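Local coordinates for putative uncharacterized protein (PDB 3F4S) that is a DsbA-type thioredoxin-fold oxidoreductase that probably introduces disulfide bonds into substrate proteins through a CxxC motif at the start of a helix, at residues S136-Q140 against D141-Q145; A92-S95 against H96-K100. The protein carries 1 engineered substitution. All coordinates share one frame; numbering follows the deposited sequence.

Contact 1 (S136-Q140 against D141-Q145); sequences SNLKQ and DAFNQ
K139 O takes the amide of F143 at 2.9 Å and Q140 O takes that of N144 at 2.8 Å, the first two i to i+4 bonds of helix 140-147. The first of these is nearly straight, with an N-H...O angle of 172°. K139 is the N-cap residue, but its side chain does not bond to the helix start. Within the first turn, D141 OD1 accepts a weak bond from A142 N. The carboxylate folds back over its own backbone, with CG of D141 between the backbone N and the carbonyl carbon. The same OD1 lies 3.4 Å from K139 CB. The ammonium of K139 and the carboxylate of D141 carry opposite charges but do not touch.

Q140 and N144 are one helical turn apart. The amide of Q140 reaches N144 because its chain bends at chi2 (57°). Its NE2 gives a weak bond to N144 OD1 at 2.8 Å, with the two amide planes 68° apart. NE2 also lies 3.3 Å from F143 CD2.

L138 supplies the apolar part. Its CD1 meets A142 CB at 3.8 Å, and its CD2 lies at the edge of the F143 ring.

The preceding helix 127-135 ends in a Schellman motif with N137 as its C-prime residue. L138 and F143 both pack on A133 of that helix and on L94 of helix 86-94.

Contact 2 (A92-S95 against H96-K100); sequences AMLS and HCYEK
M93 O, L94 O and S95 O accept the amides of H96, C97 and Y98 in turn. Each bond spans three residues, as in a 3-10 turn. The C97 N to L94 O bond is the shortest, at 2.9 Å. H96 N to M93 O and Y98 N to S95 O are both 3.1 Å. All three donors sit well above the carbonyl planes, about 50° out, so none points at a lone pair.

A92 O serves several neighbours. S95 OG donates to it at 2.6 Å, and S95 N adds a weak backbone bond. The S95 hydroxyl turns back to this carbonyl because OG stands between the backbone N and the carbonyl carbon (chi1 76°). It also has a hydrogen bond with H81 NE2 and a weak one with Y104 OH, so this buried group is well satisfied. H96 CD2 approaches A92 O at 3.3 Å, with the oxygen in the plane of the imidazole at its edge.

The Y98 ring brings its edge to two carbonyls. CD2 is 3.5 Å from L94 O, and S95 O lies in the ring plane. Y98 OH is hydrogen-bonded to S136 OG. L94 CD1 packs loosely on C97 CB at 4.2 Å.

The turn runs on from the C-terminal part of helix 86-94 and leads towards helix 101-113, where F107 stacks on the Y98 ring. M93 and H96 face helix 150-167. The C97-C146 disulfide ties the turn to helix 140-147.

Contact 2 is buried, its centre about 12 Å from the centre of the chain. Contact 1 lies at the surface, its centre about 22 Å from the same point. Contact 1 opens a helix, contact 2 carries the last part of one into a loop, and their backbone bonds differ to match: i to i+4 in contact 1, i to i+3 in contact 2. In contact 1 Q140 bonds weakly to N144 and D141 to a backbone amide, near solvent, whereas S95 of contact 2 is gripped inside the fold. The two meet directly. F143 CE1 packs on L94 CD2 at 3.5 Å, and L138 CD2 packs against Y98 OH at 3.7 Å.

Contact 1 (S136-Q140 against D141-Q145)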
loop_
_atom_site.group_PDB
_atom_site.type_symbol
_atom_site.label_atom_id
_atom_site.label_comp_id
_atom_site.label_asym_id
_atom_site.label_seq_id
_atom_site.Cartn_x
_atom_site.Cartn_y
_atom_site.Cartn_z
ATOM N N SER A 136 1.412 10.871 -16.762
ATOM C CA SER A 136 1.672 11.682 -15.574
ATOM C C SER A 136 2.766 12.722 -15.806
ATOM O O SER A 136 3.249 13.339 -14.857
ATOM C CB SER A 136 2.035 10.795 -14.378
ATOM O OG SER A 136 3.214 10.064 -14.633
ATOM N N ASN A 137 3.143 12.925 -17.067
ATOM C CA ASN A 137 4.142 13.930 -17.415
ATOM C C ASN A 137 5.504 13.726 -16.748
ATOM O O ASN A 137 6.234 14.689 -16.503
ATOM C CB ASN A 137 3.603 15.336 -17.121
ATOM C CG ASN A 137 2.230 15.549 -17.710
ATOM O OD1 ASN A 137 1.249 15.781 -16.995
ATOM N ND2 ASN A 137 2.141 15.428 -19.019
ATOM N N LEU A 138 5.833 12.473 -16.453
ATOM C CA LEU A 138 7.147 12.122 -15.939
ATOM C C LEU A 138 8.119 12.077 -17.113
ATOM O O LEU A 138 7.895 11.355 -18.083
ATOM C CB LEU A 138 7.092 10.762 -15.231
ATOM C CG LEU A 138 8.340 10.312 -14.468
ATOM C CD1 LEU A 138 8.658 11.273 -13.322
ATOM C CD2 LEU A 138 8.165 8.890 -13.942
ATOM N N LYS A 139 9.192 12.854 -17.037
ATOM C CA LYS A 139 10.138 12.912 -18.147
ATOM C C LYS A 139 10.933 11.617 -18.276
ATOM O O LYS A 139 11.141 10.904 -17.292
ATOM C CB LYS A 139 11.071 14.116 -18.013
ATOM C CG LYS A 139 10.439 15.421 -18.473
ATOM C CD LYS A 139 11.425 16.571 -18.439
ATOM C CE LYS A 139 12.530 16.408 -19.477
ATOM N NZ LYS A 139 13.361 17.648 -19.608
ATOM N N GLN A 140 11.382 11.313 -19.489
ATOM C CA GLN A 140 12.081 10.054 -19.731
ATOM C C GLN A 140 13.317 9.869 -18.847
ATOM O O GLN A 140 13.556 8.773 -18.337
ATOM C CB GLN A 140 12.450 9.895 -21.209
ATOM C CG GLN A 140 12.959 8.503 -21.555
ATOM C CD GLN A 140 11.961 7.413 -21.197
ATOM O OE1 GLN A 140 10.748 7.613 -21.273
ATOM N NE2 GLN A 140 12.469 6.252 -20.806
ATOM N N ASP A 141 14.102 10.928 -18.658
ATOM C CA ASP A 141 15.307 10.797 -17.834
ATOM C C ASP A 141 14.978 10.443 -16.381
ATOM O O ASP A 141 15.668 9.632 -15.758
ATOM C CB ASP A 141 16.217 12.036 -17.919
ATOM C CG ASP A 141 15.499 13.338 -17.570
ATOM O OD1 ASP A 141 14.295 13.313 -17.240
ATOM O OD2 ASP A 141 16.156 14.403 -17.633
ATOM N N ALA A 142 13.924 11.050 -15.847
ATOM C CA ALA A 142 13.474 10.752 -14.493
ATOM C C ALA A 142 12.948 9.321 -14.414
ATOM O O ALA A 142 13.255 8.589 -13.472
ATOM C CB ALA A 142 12.396 11.737 -14.072
ATOM N N PHE A 143 12.149 8.939 -15.410
ATOM C CA PHE A 143 11.643 7.571 -15.535
ATOM C C PHE A 143 12.792 6.561 -15.499
ATOM O O PHE A 143 12.785 5.614 -14.707
ATOM C CB PHE A 143 10.852 7.430 -16.845
ATOM C CG PHE A 143 10.387 6.030 -17.143
ATOM C CD1 PHE A 143 9.192 5.553 -16.623
ATOM C CD2 PHE A 143 11.127 5.203 -17.978
ATOM C CE1 PHE A 143 8.758 4.262 -16.904
ATOM C CE2 PHE A 143 10.701 3.919 -18.263
ATOM C CZ PHE A 143 9.513 3.447 -17.728
ATOM N N ASN A 144 13.784 6.774 -16.360
ATOM C CA ASN A 144 14.898 5.844 -16.476
ATOM C C ASN A 144 15.674 5.727 -15.177
ATOM O O ASN A 144 16.071 4.639 -14.770
ATOM C CB ASN A 144 15.842 6.265 -17.602
ATOM C CG ASN A 144 15.264 6.004 -18.974
ATOM O OD1 ASN A 144 14.407 5.137 -19.142
ATOM N ND2 ASN A 144 15.738 6.749 -19.968
ATOM N N GLN A 145 15.894 6.862 -14.528
ATOM C CA GLN A 145 16.606 6.872 -13.269
ATOM C C GLN A 145 15.833 6.092 -12.210
ATOM O O GLN A 145 16.399 5.277 -11.482
ATOM C CB GLN A 145 16.869 8.305 -12.812
ATOM C CG GLN A 145 17.768 8.384 -11.597
ATOM C CD GLN A 145 18.666 9.603 -11.617
ATOM O OE1 GLN A 145 18.438 10.545 -12.375
ATOM N NE2 GLN A 145 19.698 9.589 -10.782
#

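Contact 2 (A92-S95 against H96-K100)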
loop_
_atom_site.group_PDB
_atom_site.type_symbol
_atom_site.label_atom_id
_atom_site.label_comp_id
_atom_site.label_asym_id
_atom_site.label_seq_id
_atom_site.Cartn_x
_atom_site.Cartn_y
_atom_site.Cartn_z
ATOM N N ALA A 92 7.074 -0.863 -8.461
ATOM C CA ALA A 92 7.307 -0.363 -7.109
ATOM C C ALA A 92 8.461 0.643 -7.092
ATOM O O ALA A 92 8.396 1.665 -6.409
ATOM C CB ALA A 92 7.588 -1.522 -6.149
ATOM N N MET A 93 9.522 0.350 -7.835
ATOM C CA MET A 93 10.637 1.289 -7.949
ATOM C C MET A 93 10.176 2.606 -8.572
ATOM O O MET A 93 10.531 3.688 -8.097
ATOM C CB MET A 93 11.769 0.665 -8.776
ATOM C CG MET A 93 12.459 -0.517 -8.065
ATOM S SD MET A 93 13.550 -1.458 -9.142
ATOM C CE MET A 93 14.759 -0.209 -9.594
ATOM N N LEU A 94 9.384 2.512 -9.635
ATOM C CA LEU A 94 8.914 3.708 -10.326
ATOM C C LEU A 94 8.058 4.597 -9.420
ATOM O O LEU A 94 8.065 5.817 -9.563
ATOM C CB LEU A 94 8.157 3.344 -11.605
ATOM C CG LEU A 94 7.736 4.494 -12.519
ATOM C CD1 LEU A 94 8.924 5.405 -12.842
ATOM C CD2 LEU A 94 7.090 3.955 -13.786
ATOM N N SER A 95 7.332 3.990 -8.483
ATOM C CA SER A 95 6.474 4.763 -7.584
ATOM C C SER A 95 7.270 5.805 -6.803
ATOM O O SER A 95 6.721 6.812 -6.362
ATOM C CB SER A 95 5.702 3.849 -6.625
ATOM O OG SER A 95 6.546 3.369 -5.592
ATOM N N HIS A 96 8.569 5.572 -6.647
ATOM C CA HIS A 96 9.412 6.514 -5.919
ATOM C C HIS A 96 9.727 7.782 -6.703
ATOM O O HIS A 96 10.313 8.721 -6.161
ATOM C CB HIS A 96 10.689 5.815 -5.460
ATOM C CG HIS A 96 10.466 4.869 -4.326
ATOM N ND1 HIS A 96 10.935 5.109 -3.051
ATOM C CD2 HIS A 96 9.791 3.695 -4.265
ATOM C CE1 HIS A 96 10.576 4.115 -2.260
ATOM N NE2 HIS A 96 9.876 3.247 -2.970
ATOM N N CYS A 97 9.340 7.811 -7.974
ATOM C CA CYS A 97 9.402 9.040 -8.775
ATOM C C CYS A 97 8.258 10.002 -8.423
ATOM O O CYS A 97 8.190 11.108 -8.949
ATOM C CB CYS A 97 9.345 8.714 -10.276
ATOM S SG CYS A 97 10.907 8.836 -11.194
ATOM N N TYR A 98 7.351 9.560 -7.554
ATOM C CA TYR A 98 6.173 10.349 -7.178
ATOM C C TYR A 98 6.223 10.726 -5.698
ATOM O O TYR A 98 5.973 9.895 -4.823
ATOM C CB TYR A 98 4.891 9.585 -7.522
ATOM C CG TYR A 98 4.804 9.280 -8.998
ATOM C CD1 TYR A 98 4.082 10.097 -9.858
ATOM C CD2 TYR A 98 5.477 8.198 -9.541
ATOM C CE1 TYR A 98 4.026 9.830 -11.218
ATOM C CE2 TYR A 98 5.424 7.926 -10.889
ATOM C CZ TYR A 98 4.701 8.742 -11.723
ATOM O OH TYR A 98 4.647 8.458 -13.066
ATOM N N GLU A 99 6.548 11.985 -5.429
ATOM C CA GLU A 99 6.871 12.427 -4.072
ATOM C C GLU A 99 5.655 12.822 -3.230
ATOM O O GLU A 99 5.550 12.424 -2.068
ATOM C CB GLU A 99 7.881 13.579 -4.112
ATOM N N LYS A 100 4.752 13.612 -3.807
ATOM C CA LYS A 100 3.581 14.095 -3.081
ATOM C C LYS A 100 2.652 12.931 -2.751
ATOM O O LYS A 100 2.521 11.998 -3.538
ATOM C CB LYS A 100 2.832 15.152 -3.901
ATOM C CG LYS A 100 3.631 16.415 -4.190
#